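Local coordinates for protein glucanase (PDB 5GXX) that probably hydrolyses internal beta-1,4-glucosidic bonds of cellulose, as a family 9 endoglucanase of the bacterial cellulosome, at residues L59-W70 / H243-G251; V145-A153 / Y164-F172. The protein carries 1 engineered substitution. One frame throughout, in Å; residues are numbered along the deposited sequence.

How the contacts relate
Both contacts lie in the family 9 glycosyl hydrolase region, with centres about 13 Å apart. Contact 2 is nested in the chain between the two segments of contact 1. It pairs the consecutive helices 142-158 and 162-178. Contact 1 sets helix 58-75 against the loop that leads into helix 249-260. The two contacts touch directly. Q147, on helix 142-158, packs on helix 58-75, with Q147 OE1 3.4 Å from Y63 CA. Its NE2 packs against C248 SG. Q147 OE1 is hydrogen-bonded to W203 NE1 of helix 198-212. That helix meets both contacts, through W203 and W207. The helical pair of contact 2 is thereby packed to the calcium-bearing loop of contact 1.

Contact 1: L59-W70 / H243-G251; sequences LPMAYSAAMLGW and HCWDDCHYG. With CA (calcium ion), chain C.
Helix segment 59-70 packs against a loop that turns at C244-D247, a type I beta turn, and enters a helix after C248; the backbones come nearest at P60 and W245, with CA atoms 5.0 Å apart. The ring of Y63 lies flat under this turn. W245 CA stands over its face, 3.7 Å from the ring centroid, in a CH-pi contact. C244 C covers the rim of the same face, and M67 CG lies on the opposite face. With CG anti to the backbone N (chi1 158°), the ring extends toward the loop. C248 SG meets its edge, 3.5 Å from Y63 CD1.

The W245 side chain crosses that of L59 at about a right angle. L59 CD2 meets the edge of the indole, 3.7 Å from W245 CE3, and P60 CB packs on W245 CB. The bend at chi2 (-56°) brings M67 SD to the edge of the H243 ring, 3.3 Å from H243 NE2, and the bend at chi3 folds CE back beside the same ring. This nitrogen is buried and has no polar partner in the model. The other ring nitrogen, H243 ND1, accepts from G251 N at 3.1 Å, which ties the start of the loop to the new helix. W70 CH2 rests 3.8 Å from G251 CA. Y63, W70 and H243 form an aromatic cluster with oblique rings.

D247 OD1 accepts from both H249 N and H249 ND1; the backbone bond closes an Asx turn. Beside it, D246 O binds the calcium ion at 2.3 Å, and D246 OD1 receives a bond from a calcium-bound water. S195, G196, D199 and E200 add to the coordination. The loop supplying D246 O thus packs on helix 58-75 within the family 9 (alpha/alpha)6 barrel.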
# COMPACT_ATOMS: atom_id res chain seq x y z
N LEU A 59 36.94 -12.64 -15.21
CA LEU A 59 38.32 -12.21 -14.98
C LEU A 59 38.81 -12.72 -13.62
O LEU A 59 39.80 -13.46 -13.59
CB LEU A 59 38.53 -10.70 -15.18
CG LEU A 59 39.94 -10.14 -14.97
CD1 LEU A 59 40.99 -10.84 -15.85
CD2 LEU A 59 39.94 -8.64 -15.25
N PRO A 60 38.17 -12.33 -12.50
CA PRO A 60 38.65 -12.95 -11.25
C PRO A 60 38.38 -14.45 -11.16
O PRO A 60 39.09 -15.14 -10.43
CB PRO A 60 37.87 -12.19 -10.17
CG PRO A 60 36.60 -11.75 -10.88
CD PRO A 60 37.11 -11.35 -12.24
N MET A 61 37.40 -14.98 -11.89
CA MET A 61 37.16 -16.41 -11.81
C MET A 61 38.32 -17.16 -12.42
O MET A 61 38.84 -18.11 -11.81
CB MET A 61 35.86 -16.82 -12.51
CG MET A 61 35.39 -18.19 -12.04
SD MET A 61 34.25 -19.05 -13.14
CE MET A 61 32.87 -17.92 -13.29
N ALA A 62 38.74 -16.71 -13.61
CA ALA A 62 39.84 -17.35 -14.30
C ALA A 62 41.13 -17.11 -13.53
O ALA A 62 41.94 -18.02 -13.41
CB ALA A 62 39.92 -16.85 -15.73
N TYR A 63 41.31 -15.93 -12.95
CA TYR A 63 42.51 -15.63 -12.17
C TYR A 63 42.61 -16.64 -11.05
O TYR A 63 43.67 -17.23 -10.81
CB TYR A 63 42.48 -14.20 -11.61
CG TYR A 63 43.40 -14.03 -10.42
CD1 TYR A 63 44.74 -13.72 -10.59
CD2 TYR A 63 42.90 -14.19 -9.12
CE1 TYR A 63 45.60 -13.58 -9.51
CE2 TYR A 63 43.76 -14.04 -8.01
CZ TYR A 63 45.10 -13.75 -8.23
OH TYR A 63 45.97 -13.60 -7.17
N SER A 64 41.48 -16.82 -10.37
CA SER A 64 41.40 -17.73 -9.21
C SER A 64 41.75 -19.15 -9.64
O SER A 64 42.55 -19.83 -9.00
CB SER A 64 40.04 -17.69 -8.50
OG SER A 64 39.74 -16.39 -8.00
N ALA A 65 41.14 -19.61 -10.73
CA ALA A 65 41.48 -20.93 -11.27
C ALA A 65 42.96 -21.06 -11.62
O ALA A 65 43.59 -22.07 -11.29
CB ALA A 65 40.62 -21.22 -12.50
N ALA A 66 43.54 -20.04 -12.27
CA ALA A 66 44.97 -20.05 -12.60
C ALA A 66 45.83 -20.19 -11.34
O ALA A 66 46.79 -20.95 -11.32
CB ALA A 66 45.36 -18.79 -13.37
N MET A 67 45.47 -19.48 -10.28
CA MET A 67 46.23 -19.56 -9.04
C MET A 67 46.06 -20.90 -8.35
O MET A 67 47.04 -21.39 -7.78
CB MET A 67 45.78 -18.45 -8.10
CG MET A 67 46.08 -17.05 -8.57
SD MET A 67 47.82 -16.78 -8.90
CE MET A 67 48.54 -16.72 -7.25
N LEU A 68 44.88 -21.52 -8.41
CA LEU A 68 44.72 -22.89 -7.93
C LEU A 68 45.59 -23.86 -8.73
O LEU A 68 46.20 -24.77 -8.15
CB LEU A 68 43.26 -23.35 -7.95
CG LEU A 68 42.30 -22.61 -7.00
CD1 LEU A 68 40.98 -23.37 -6.88
CD2 LEU A 68 42.87 -22.35 -5.60
N GLY A 69 45.66 -23.63 -10.04
CA GLY A 69 46.53 -24.41 -10.91
C GLY A 69 47.98 -24.22 -10.52
O GLY A 69 48.74 -25.20 -10.42
N TRP A 70 48.36 -22.97 -10.24
CA TRP A 70 49.75 -22.67 -9.89
C TRP A 70 50.09 -23.37 -8.57
O TRP A 70 51.19 -23.91 -8.45
CB TRP A 70 49.99 -21.16 -9.84
CG TRP A 70 51.44 -20.73 -9.79
CD1 TRP A 70 52.53 -21.53 -9.92
CD2 TRP A 70 51.95 -19.39 -9.62
NE1 TRP A 70 53.69 -20.79 -9.82
CE2 TRP A 70 53.35 -19.47 -9.64
CE3 TRP A 70 51.34 -18.14 -9.42
CZ2 TRP A 70 54.17 -18.34 -9.49
CZ3 TRP A 70 52.14 -17.02 -9.28
CH2 TRP A 70 53.54 -17.13 -9.29
N HIS A 243 50.39 -8.93 -7.09
CA HIS A 243 49.78 -9.93 -7.96
C HIS A 243 48.32 -10.07 -7.57
O HIS A 243 48.01 -10.28 -6.40
CB HIS A 243 50.50 -11.25 -7.70
CG HIS A 243 50.19 -12.32 -8.68
ND1 HIS A 243 50.87 -12.44 -9.88
CD2 HIS A 243 49.28 -13.32 -8.66
CE1 HIS A 243 50.38 -13.47 -10.55
NE2 HIS A 243 49.43 -14.03 -9.83
N CYS A 244 47.42 -9.97 -8.55
CA CYS A 244 45.99 -10.07 -8.28
C CYS A 244 45.20 -10.28 -9.56
O CYS A 244 45.77 -10.31 -10.66
CB CYS A 244 45.52 -8.78 -7.60
SG CYS A 244 45.64 -7.28 -8.64
N TRP A 245 43.88 -10.38 -9.41
CA TRP A 245 42.98 -10.62 -10.55
C TRP A 245 43.19 -9.67 -11.73
O TRP A 245 42.91 -10.06 -12.86
CB TRP A 245 41.51 -10.60 -10.13
CG TRP A 245 41.11 -9.26 -9.54
CD1 TRP A 245 41.17 -8.88 -8.23
CD2 TRP A 245 40.66 -8.11 -10.27
NE1 TRP A 245 40.79 -7.56 -8.09
CE2 TRP A 245 40.45 -7.08 -9.33
CE3 TRP A 245 40.39 -7.86 -11.62
CZ2 TRP A 245 40.00 -5.80 -9.70
CZ3 TRP A 245 39.94 -6.59 -11.98
CH2 TRP A 245 39.76 -5.58 -11.03
N ASP A 246 43.59 -8.43 -11.46
CA ASP A 246 43.75 -7.42 -12.50
C ASP A 246 45.11 -7.44 -13.21
O ASP A 246 45.28 -6.94 -14.33
CB ASP A 246 43.53 -6.04 -11.90
CG ASP A 246 43.59 -4.95 -12.95
OD1 ASP A 246 42.66 -4.88 -13.77
OD2 ASP A 246 44.59 -4.20 -12.98
N ASP A 247 46.10 -7.99 -12.50
CA ASP A 247 47.49 -7.85 -12.88
C ASP A 247 48.39 -8.95 -12.31
O ASP A 247 48.77 -8.94 -11.14
CB ASP A 247 47.99 -6.46 -12.48
CG ASP A 247 49.34 -6.13 -13.07
OD1 ASP A 247 49.97 -7.00 -13.72
OD2 ASP A 247 49.78 -4.98 -12.84
N CYS A 248 48.73 -9.88 -13.19
CA CYS A 248 49.56 -11.04 -12.88
C CYS A 248 51.00 -10.90 -13.37
O CYS A 248 51.74 -11.88 -13.38
CB CYS A 248 48.92 -12.30 -13.46
SG CYS A 248 47.45 -12.88 -12.58
N HIS A 249 51.44 -9.70 -13.77
CA HIS A 249 52.82 -9.58 -14.25
C HIS A 249 53.85 -9.91 -13.19
O HIS A 249 54.92 -10.42 -13.51
CB HIS A 249 53.18 -8.27 -14.99
CG HIS A 249 53.48 -7.10 -14.10
ND1 HIS A 249 52.50 -6.25 -13.66
CD2 HIS A 249 54.66 -6.59 -13.66
CE1 HIS A 249 53.05 -5.27 -12.96
NE2 HIS A 249 54.36 -5.47 -12.92
N TYR A 250 53.51 -9.62 -11.94
CA TYR A 250 54.40 -9.86 -10.79
C TYR A 250 54.81 -11.33 -10.76
O TYR A 250 56.00 -11.66 -10.75
CB TYR A 250 53.72 -9.46 -9.47
CG TYR A 250 53.16 -8.05 -9.56
CD1 TYR A 250 53.98 -6.95 -9.34
CD2 TYR A 250 51.83 -7.82 -9.93
CE1 TYR A 250 53.49 -5.65 -9.46
CE2 TYR A 250 51.34 -6.52 -10.07
CZ TYR A 250 52.18 -5.45 -9.84
OH TYR A 250 51.72 -4.16 -9.99
N GLY A 251 53.82 -12.22 -10.76
CA GLY A 251 54.06 -13.66 -10.73
C GLY A 251 54.70 -14.14 -12.02
O GLY A 251 55.54 -15.04 -11.99
CA CA C . 45.73 -6.52 -16.59
O HOH W 1 43.65 -5.64 -16.38

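Contact 2: V145-A153 / Y164-F172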
# COMPACT_ATOMS: atom_id res chain seq x y z
N VAL A 145 40.00 -12.61 -21.73
CA VAL A 145 40.33 -13.79 -22.52
C VAL A 145 41.74 -14.32 -22.26
O VAL A 145 41.96 -15.53 -22.27
CB VAL A 145 40.11 -13.53 -24.04
CG1 VAL A 145 40.48 -14.75 -24.89
CG2 VAL A 145 38.66 -13.15 -24.33
N GLY A 146 42.69 -13.42 -22.01
CA GLY A 146 44.06 -13.82 -21.73
C GLY A 146 44.15 -14.55 -20.40
O GLY A 146 44.88 -15.53 -20.26
N GLN A 147 43.39 -14.07 -19.42
CA GLN A 147 43.33 -14.75 -18.12
C GLN A 147 42.68 -16.12 -18.22
O GLN A 147 43.16 -17.09 -17.62
CB GLN A 147 42.66 -13.87 -17.05
CG GLN A 147 42.78 -14.39 -15.60
CD GLN A 147 44.21 -14.52 -15.11
OE1 GLN A 147 44.64 -15.62 -14.77
NE2 GLN A 147 44.95 -13.42 -15.09
N MET A 148 41.62 -16.23 -19.02
CA MET A 148 40.98 -17.52 -19.23
C MET A 148 41.99 -18.48 -19.89
O MET A 148 42.07 -19.65 -19.53
CB MET A 148 39.71 -17.39 -20.07
CG MET A 148 38.60 -16.57 -19.40
SD MET A 148 37.27 -16.07 -20.53
CE MET A 148 36.60 -17.66 -21.04
N ALA A 149 42.78 -17.96 -20.83
CA ALA A 149 43.81 -18.76 -21.47
C ALA A 149 44.85 -19.27 -20.47
O ALA A 149 45.23 -20.43 -20.51
CB ALA A 149 44.52 -17.97 -22.55
N ALA A 150 45.30 -18.37 -19.59
CA ALA A 150 46.33 -18.71 -18.61
C ALA A 150 45.84 -19.81 -17.67
O ALA A 150 46.57 -20.76 -17.38
CB ALA A 150 46.70 -17.46 -17.80
N ALA A 151 44.60 -19.68 -17.21
CA ALA A 151 44.00 -20.66 -16.30
C ALA A 151 43.96 -22.03 -16.95
O ALA A 151 44.32 -23.05 -16.35
CB ALA A 151 42.61 -20.22 -15.89
N LEU A 152 43.56 -22.04 -18.21
CA LEU A 152 43.51 -23.29 -18.95
C LEU A 152 44.90 -23.85 -19.29
O LEU A 152 45.09 -25.07 -19.33
CB LEU A 152 42.63 -23.15 -20.20
CG LEU A 152 41.14 -23.00 -19.87
CD1 LEU A 152 40.38 -22.37 -21.03
CD2 LEU A 152 40.51 -24.34 -19.47
N ALA A 153 45.87 -22.98 -19.47
CA ALA A 153 47.23 -23.43 -19.74
C ALA A 153 47.81 -24.14 -18.52
O ALA A 153 48.23 -25.29 -18.59
CB ALA A 153 48.12 -22.27 -20.17
N TYR A 164 41.99 -28.76 -22.17
CA TYR A 164 42.29 -27.47 -21.57
C TYR A 164 43.37 -26.74 -22.37
O TYR A 164 43.28 -25.53 -22.57
CB TYR A 164 42.66 -27.57 -20.08
CG TYR A 164 41.55 -28.09 -19.18
CD1 TYR A 164 40.21 -27.98 -19.54
CD2 TYR A 164 41.84 -28.70 -17.96
CE1 TYR A 164 39.19 -28.47 -18.72
CE2 TYR A 164 40.84 -29.19 -17.16
CZ TYR A 164 39.52 -29.07 -17.53
OH TYR A 164 38.54 -29.56 -16.69
N LEU A 165 44.37 -27.48 -22.86
CA LEU A 165 45.46 -26.88 -23.62
C LEU A 165 44.97 -26.36 -24.97
O LEU A 165 45.37 -25.28 -25.41
CB LEU A 165 46.61 -27.89 -23.82
CG LEU A 165 47.78 -27.35 -24.66
CD1 LEU A 165 48.46 -26.11 -24.07
CD2 LEU A 165 48.80 -28.45 -24.92
N ARG A 166 44.08 -27.12 -25.61
CA ARG A 166 43.49 -26.70 -26.87
C ARG A 166 42.77 -25.34 -26.72
O ARG A 166 42.98 -24.44 -27.53
CB ARG A 166 42.53 -27.78 -27.38
CG ARG A 166 41.77 -27.40 -28.65
CD ARG A 166 40.84 -28.54 -29.09
NE ARG A 166 39.97 -28.16 -30.20
CZ ARG A 166 40.32 -28.18 -31.49
NH1 ARG A 166 41.55 -28.53 -31.86
NH2 ARG A 166 39.44 -27.82 -32.42
N TYR A 167 41.96 -25.22 -25.66
CA TYR A 167 41.22 -23.98 -25.40
C TYR A 167 42.13 -22.87 -24.88
O TYR A 167 41.89 -21.70 -25.20
CB TYR A 167 40.03 -24.24 -24.48
CG TYR A 167 38.88 -24.87 -25.24
CD1 TYR A 167 38.88 -26.23 -25.54
CD2 TYR A 167 37.82 -24.10 -25.70
CE1 TYR A 167 37.85 -26.81 -26.28
CE2 TYR A 167 36.77 -24.66 -26.43
CZ TYR A 167 36.79 -26.02 -26.70
OH TYR A 167 35.75 -26.59 -27.43
N ALA A 168 43.15 -23.21 -24.11
CA ALA A 168 44.14 -22.21 -23.72
C ALA A 168 44.76 -21.55 -24.95
O ALA A 168 44.93 -20.33 -25.00
CB ALA A 168 45.22 -22.83 -22.87
N LYS A 169 45.09 -22.36 -25.96
CA LYS A 169 45.65 -21.83 -27.19
C LYS A 169 44.62 -21.04 -27.99
O LYS A 169 44.97 -20.01 -28.58
CB LYS A 169 46.20 -22.97 -28.05
CG LYS A 169 47.42 -23.66 -27.47
CD LYS A 169 47.85 -24.82 -28.36
CE LYS A 169 49.10 -25.49 -27.82
NZ LYS A 169 49.67 -26.39 -28.87
N LYS A 170 43.38 -21.52 -28.01
CA LYS A 170 42.30 -20.81 -28.71
C LYS A 170 42.17 -19.41 -28.13
O LYS A 170 42.18 -18.40 -28.85
CB LYS A 170 40.96 -21.54 -28.58
CG LYS A 170 40.65 -22.66 -29.57
CD LYS A 170 39.21 -23.12 -29.34
CE LYS A 170 38.89 -24.42 -30.06
NZ LYS A 170 38.75 -24.20 -31.53
N TYR A 171 42.10 -19.34 -26.80
CA TYR A 171 41.86 -18.08 -26.12
C TYR A 171 43.06 -17.14 -26.21
O TYR A 171 42.89 -15.95 -26.44
CB TYR A 171 41.43 -18.32 -24.67
CG TYR A 171 40.09 -19.00 -24.51
CD1 TYR A 171 39.19 -19.13 -25.58
CD2 TYR A 171 39.70 -19.53 -23.29
CE1 TYR A 171 37.95 -19.74 -25.41
CE2 TYR A 171 38.46 -20.13 -23.11
CZ TYR A 171 37.60 -20.25 -24.17
OH TYR A 171 36.39 -20.87 -23.98
N PHE A 172 44.27 -17.69 -26.11
CA PHE A 172 45.44 -16.84 -26.20
C PHE A 172 45.55 -16.22 -27.58
O PHE A 172 45.83 -15.03 -27.71
CB PHE A 172 46.74 -17.56 -25.84
CG PHE A 172 47.95 -16.71 -26.12
CD1 PHE A 172 48.33 -15.70 -25.24
CD2 PHE A 172 48.65 -16.86 -27.30
CE1 PHE A 172 49.42 -14.89 -25.52
CE2 PHE A 172 49.75 -16.05 -27.59
CZ PHE A 172 50.13 -15.05 -26.71
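Two consecutive helices joined by a short turn form an antiparallel helical hairpin, and L152 and Y171 interlock them. Segments 145-153 and 164-172 approach to 7.7 Å between axes, at 157° between their directions. Small residues permit this closeness at the middle. A149 and A168 have CA atoms 4.1 Å apart, and A168 CB lies 3.4 Å from A149 O. A153 CB also packs on A168 CB.

The packing is knobs-into-holes in both directions. L152 enters the hole formed by Y164, Y167, A168 and Y171. Its two methyls diverge: L152 CD2 reaches Y164 CD1 at 3.7 Å, while L152 CD1 lies 3.6 Å from Y171 CE2. Y171 in turn sits among V145, M148, A149 and L152. Its CG is anti to the carbonyl carbon (chi1 -66°), which turns the ring toward M148 and L152. There M148 CE touches Y171 CE2 at 3.7 Å, and SD makes an oblique Met-aromatic contact. The V145 side chain crosses that of Y171 at about a right angle and packs through CG1 on Y171 CB.

This hairpin belongs to the helical family 9 catalytic module. The phenol ends of Y164 and Y171 lead to helix 85-101: Y164 OH hydrogen-bonds to D97 and Y171 OH to the backbone O of L99. A149 CB also packs on F172 CB at 4.0 Å, and F172 continues onto L208 of helix 198-212.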